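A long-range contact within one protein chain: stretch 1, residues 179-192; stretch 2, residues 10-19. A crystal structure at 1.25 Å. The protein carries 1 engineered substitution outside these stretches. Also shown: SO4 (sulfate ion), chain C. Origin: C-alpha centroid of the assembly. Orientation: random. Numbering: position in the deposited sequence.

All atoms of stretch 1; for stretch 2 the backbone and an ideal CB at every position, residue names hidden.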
# COMPACT_ATOMS: atom_id res chain seq x y z
N ASN A 179 -2.07 6.31 -18.68
CA ASN A 179 -1.28 5.91 -17.51
C ASN A 179 -2.01 6.10 -16.18
O ASN A 179 -1.36 6.19 -15.13
CB ASN A 179 0.07 6.62 -17.54
CG ASN A 179 0.98 6.05 -18.59
OD1 ASN A 179 1.62 5.02 -18.36
ND2 ASN A 179 1.00 6.66 -19.76
N LYS A 180 -3.33 6.16 -16.19
CA LYS A 180 -4.05 6.45 -14.96
C LYS A 180 -3.83 5.41 -13.87
O LYS A 180 -3.74 5.78 -12.70
CB LYS A 180 -5.52 6.67 -15.22
CG LYS A 180 -5.76 7.96 -16.00
CD LYS A 180 -7.23 8.28 -16.17
CE LYS A 180 -7.39 9.50 -17.06
NZ LYS A 180 -8.71 9.53 -17.75
N VAL A 181 -3.68 4.14 -14.22
CA VAL A 181 -3.44 3.13 -13.18
C VAL A 181 -2.07 3.34 -12.54
O VAL A 181 -1.95 3.36 -11.30
CB VAL A 181 -3.62 1.70 -13.73
CG1 VAL A 181 -3.17 0.65 -12.70
CG2 VAL A 181 -5.09 1.47 -14.07
N LYS A 182 -1.01 3.50 -13.35
CA LYS A 182 0.32 3.73 -12.81
C LYS A 182 0.35 4.97 -11.94
O LYS A 182 0.99 5.00 -10.89
CB LYS A 182 1.34 3.91 -13.95
CG LYS A 182 1.80 2.62 -14.61
CD LYS A 182 2.89 2.91 -15.63
CE LYS A 182 3.26 1.67 -16.41
NZ LYS A 182 4.24 1.98 -17.48
N LEU A 183 -0.32 6.03 -12.40
CA LEU A 183 -0.31 7.28 -11.65
C LEU A 183 -1.05 7.12 -10.32
O LEU A 183 -0.57 7.59 -9.29
CB LEU A 183 -0.93 8.38 -12.51
CG LEU A 183 -0.09 8.80 -13.72
CD1 LEU A 183 -1.02 9.51 -14.72
CD2 LEU A 183 1.04 9.65 -13.24
N SER A 184 -2.20 6.48 -10.34
CA SER A 184 -2.95 6.24 -9.11
C SER A 184 -2.16 5.37 -8.15
O SER A 184 -2.20 5.58 -6.93
CB SER A 184 -4.27 5.59 -9.50
OG SER A 184 -5.11 5.34 -8.38
N GLN A 185 -1.41 4.40 -8.68
CA GLN A 185 -0.58 3.55 -7.85
C GLN A 185 0.50 4.35 -7.14
O GLN A 185 0.81 4.08 -5.97
CB GLN A 185 -0.00 2.40 -8.69
CG GLN A 185 0.83 1.45 -7.91
CD GLN A 185 0.02 0.63 -6.94
OE1 GLN A 185 -1.20 0.43 -7.12
NE2 GLN A 185 0.67 0.10 -5.90
N LYS A 186 1.11 5.33 -7.83
CA LYS A 186 2.09 6.19 -7.17
C LYS A 186 1.49 6.90 -5.98
O LYS A 186 2.13 7.05 -4.94
CB LYS A 186 2.67 7.22 -8.14
CG LYS A 186 3.55 6.66 -9.23
CD LYS A 186 4.82 6.01 -8.71
CE LYS A 186 5.80 7.02 -8.12
NZ LYS A 186 7.07 6.36 -7.69
N LEU A 187 0.27 7.41 -6.13
CA LEU A 187 -0.38 8.07 -5.00
C LEU A 187 -0.56 7.11 -3.82
O LEU A 187 -0.31 7.48 -2.68
CB LEU A 187 -1.71 8.66 -5.43
CG LEU A 187 -1.61 9.74 -6.51
CD1 LEU A 187 -2.97 10.17 -6.89
CD2 LEU A 187 -0.76 10.92 -6.05
N ALA A 188 -0.99 5.88 -4.09
CA ALA A 188 -1.21 4.90 -3.03
C ALA A 188 0.09 4.61 -2.31
O ALA A 188 0.12 4.50 -1.07
CB ALA A 188 -1.82 3.62 -3.61
N GLU A 189 1.18 4.48 -3.07
CA GLU A 189 2.47 4.19 -2.49
C GLU A 189 2.95 5.33 -1.60
O GLU A 189 3.65 5.09 -0.60
CB GLU A 189 3.46 3.85 -3.60
CG GLU A 189 3.08 2.52 -4.24
CD GLU A 189 3.85 2.20 -5.50
OE1 GLU A 189 4.68 3.03 -5.94
OE2 GLU A 189 3.60 1.11 -6.05
N ALA A 190 2.60 6.56 -1.93
CA ALA A 190 2.98 7.69 -1.08
C ALA A 190 2.09 7.83 0.14
O ALA A 190 2.56 8.29 1.20
CB ALA A 190 2.95 8.97 -1.90
N ILE A 191 0.80 7.47 0.02
CA ILE A 191 -0.12 7.60 1.15
C ILE A 191 0.23 6.61 2.26
O ILE A 191 0.12 6.93 3.45
CB ILE A 191 -1.57 7.44 0.65
CG1 ILE A 191 -1.95 8.72 -0.12
CG2 ILE A 191 -2.52 7.16 1.83
CD1 ILE A 191 -3.22 8.63 -0.88
N PHE A 192 0.63 5.40 1.90
CA PHE A 192 0.78 4.38 2.93
C PHE A 192 1.71 4.78 4.06
O PHE A 192 1.33 4.59 5.23
CB PHE A 192 1.18 3.04 2.33
CG PHE A 192 1.30 2.00 3.36
CD1 PHE A 192 0.17 1.40 3.89
CD2 PHE A 192 2.53 1.70 3.91
CE1 PHE A 192 0.29 0.47 4.91
CE2 PHE A 192 2.65 0.78 4.91
CZ PHE A 192 1.53 0.16 5.41
N UNK A 10 -8.57 12.32 6.57
CA UNK A 10 -9.43 12.43 5.39
C UNK A 10 -8.53 12.49 4.16
O UNK A 10 -7.68 13.39 4.06
CB UNK A 10 -10.34 13.66 5.47
N UNK A 11 -8.74 11.58 3.23
CA UNK A 11 -8.10 11.63 1.92
C UNK A 11 -9.10 12.15 0.90
O UNK A 11 -10.25 11.68 0.84
CB UNK A 11 -7.57 10.25 1.51
N UNK A 12 -8.67 13.13 0.11
CA UNK A 12 -9.51 13.78 -0.88
C UNK A 12 -8.86 13.59 -2.23
O UNK A 12 -7.71 14.01 -2.45
CB UNK A 12 -9.71 15.26 -0.56
N UNK A 13 -9.60 12.98 -3.14
CA UNK A 13 -9.20 12.82 -4.53
C UNK A 13 -10.17 13.58 -5.42
O UNK A 13 -11.34 13.74 -5.10
CB UNK A 13 -9.15 11.34 -4.92
N UNK A 14 -9.67 14.08 -6.54
CA UNK A 14 -10.50 14.84 -7.46
C UNK A 14 -11.46 13.95 -8.23
O UNK A 14 -12.57 14.37 -8.54
CB UNK A 14 -9.62 15.62 -8.44
N UNK A 15 -11.04 12.73 -8.57
CA UNK A 15 -11.86 11.88 -9.41
C UNK A 15 -11.58 10.42 -9.10
O UNK A 15 -10.64 10.09 -8.37
CB UNK A 15 -11.61 12.18 -10.89
N UNK A 16 -12.40 9.51 -9.62
CA UNK A 16 -12.22 8.09 -9.27
C UNK A 16 -10.91 7.49 -9.74
O UNK A 16 -10.36 6.61 -9.05
CB UNK A 16 -13.37 7.27 -9.85
N UNK A 17 -10.38 7.93 -10.89
CA UNK A 17 -9.12 7.39 -11.37
C UNK A 17 -8.00 7.69 -10.39
O UNK A 17 -7.14 6.84 -10.13
CB UNK A 17 -8.78 7.96 -12.75
N UNK A 18 -7.98 8.89 -9.84
CA UNK A 18 -6.94 9.20 -8.88
C UNK A 18 -7.04 8.29 -7.66
O UNK A 18 -6.02 7.87 -7.12
CB UNK A 18 -7.02 10.67 -8.46
N UNK A 19 -8.26 8.07 -7.18
CA UNK A 19 -8.51 7.35 -5.93
C UNK A 19 -8.31 5.86 -6.04
O UNK A 19 -8.14 5.21 -5.00
CB UNK A 19 -9.94 7.63 -5.45
S SO4 C . 7.30 1.94 -15.03
O1 SO4 C . 8.42 2.35 -14.20
O2 SO4 C . 6.12 1.76 -14.19
O3 SO4 C . 7.01 2.97 -16.03
O4 SO4 C . 7.63 0.69 -15.72

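Helix 180-192 runs nearly antiparallel to strand 10-13, at 164° between their N-to-C directions, and the axes come no closer than 12.1 Å. That gap leaves room for substantial side chains from both elements.

Position 10 has extended backbone angles (-104/124), and no atom of stretch 1 lies within 5.5 Å of its ideal CB. Stretch 1 therefore sets no preference there; the residue is Leu-10, which makes no contact with the helix.

At position 11 CA-to-CB points toward the helix, and the ideal CB stands 5.2 Å from Ile-191 CD1. The neighbourhood is aliphatic and the distance leaves space for several more carbons, so leucine, isoleucine, methionine or perhaps valine would suit. The deposited residue is Leu-11, with chi1 m and chi2 t, whose CD1 lies 4.0 Å from Ile-191 CG2.

Position 12, again extended, is out of reach of stretch 1, as strand alternation predicts. It is Ile-12.

Position 13 turns back toward the helix, yet nothing of stretch 1 comes within 5.5 Å of its ideal CB. Leu-187 and Ile-191, one helical turn apart, offer methyl groups across this gap, so a long apolar side chain is favoured: phenylalanine, methionine or leucine. Phe-13 fills it, with chi1 m. Leu-187 CD1 lies at the ring edge, near the ring plane, 4.3 Å from Phe-13 CE1, while Ile-191 CD1 approaches Phe-13 CZ obliquely at 3.8 Å.

Position 14 leaves the strand (-74/-34) and is out of reach, so many residues would do. It is Ala-14.

Position 15 precedes a helix, and its CB points sideways. Its angles (-152/169) and place suit an N-cap residue: aspartate, asparagine, serine or threonine. Asp-15 is found, and its OD1 accepts from the backbone N of 18 at 3.0 Å, a capping bond.

Position 16, the first helical residue, has phi -64°, which proline accepts readily, and stretch 1 is out of reach. It is Pro-16.

Position 17 points toward the helix, and its ideal CB is already 3.8 Å from Lys-180 CD, which favours a small residue such as alanine, serine or glycine. Ala-17 places its CB 3.8 Å from Lys-180 CD, and water 1 donates to Ala-17 O (2.7 Å) and, weakly, to Lys-180 O (3.1 Å).

At position 18 the backbones come close, CA to CA 5.0 Å from Ser-184, while CA-to-CB points away. Ser-184 OG lies 3.0 Å from the carbonyl O of 18 and 3.1 Å from Ala-17 O; whichever it serves, the contact uses backbone and does not select a side chain. Water 2 donates to the O of 18 at 2.7 Å and to Ser-184 O at 2.9 Å. A longer chain can turn elsewhere, and glutamate or glutamine could reach the free NH of 14. The residue is Glu-18, whose OE1 accepts from Ala-14 N at 2.8 Å.

Position 19 points away, with no atom of stretch 1 within 5.5 Å of its ideal CB, so the choice is open. It is Ala-19.

Stretch 2 (10-19) LLIFADPAEA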
# COMPACT_ATOMS: atom_id res chain seq x y z
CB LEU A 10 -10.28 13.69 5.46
CG LEU A 10 -11.19 13.95 4.25
CD1 LEU A 10 -12.19 12.80 4.05
CD2 LEU A 10 -11.89 15.26 4.39
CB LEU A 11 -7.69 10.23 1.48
CG LEU A 11 -6.81 9.47 2.46
CD1 LEU A 11 -6.41 8.10 1.88
CD2 LEU A 11 -5.56 10.19 2.89
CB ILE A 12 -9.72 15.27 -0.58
CG1 ILE A 12 -10.31 15.46 0.81
CG2 ILE A 12 -10.64 15.87 -1.61
CD1 ILE A 12 -10.26 16.86 1.30
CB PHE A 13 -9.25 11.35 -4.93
CG PHE A 13 -8.28 10.48 -4.18
CD1 PHE A 13 -6.99 10.31 -4.64
CD2 PHE A 13 -8.67 9.82 -3.02
CE1 PHE A 13 -6.10 9.51 -3.97
CE2 PHE A 13 -7.77 9.02 -2.34
CZ PHE A 13 -6.50 8.87 -2.81
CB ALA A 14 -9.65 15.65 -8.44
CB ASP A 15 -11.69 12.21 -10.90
CG ASP A 15 -10.26 12.05 -11.38
OD1 ASP A 15 -9.61 11.05 -11.03
OD2 ASP A 15 -9.77 12.95 -12.11
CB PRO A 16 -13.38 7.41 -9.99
CG PRO A 16 -14.44 8.44 -10.04
CD PRO A 16 -13.70 9.72 -10.29
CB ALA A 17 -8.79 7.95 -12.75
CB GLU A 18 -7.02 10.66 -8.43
CG GLU A 18 -6.63 11.72 -9.48
CD GLU A 18 -6.70 13.15 -8.97
OE1 GLU A 18 -7.33 13.40 -7.91
OE2 GLU A 18 -6.17 14.06 -9.62
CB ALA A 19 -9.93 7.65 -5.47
O HOH W 1 -6.54 4.75 -11.79
O HOH W 2 -4.62 6.24 -5.44
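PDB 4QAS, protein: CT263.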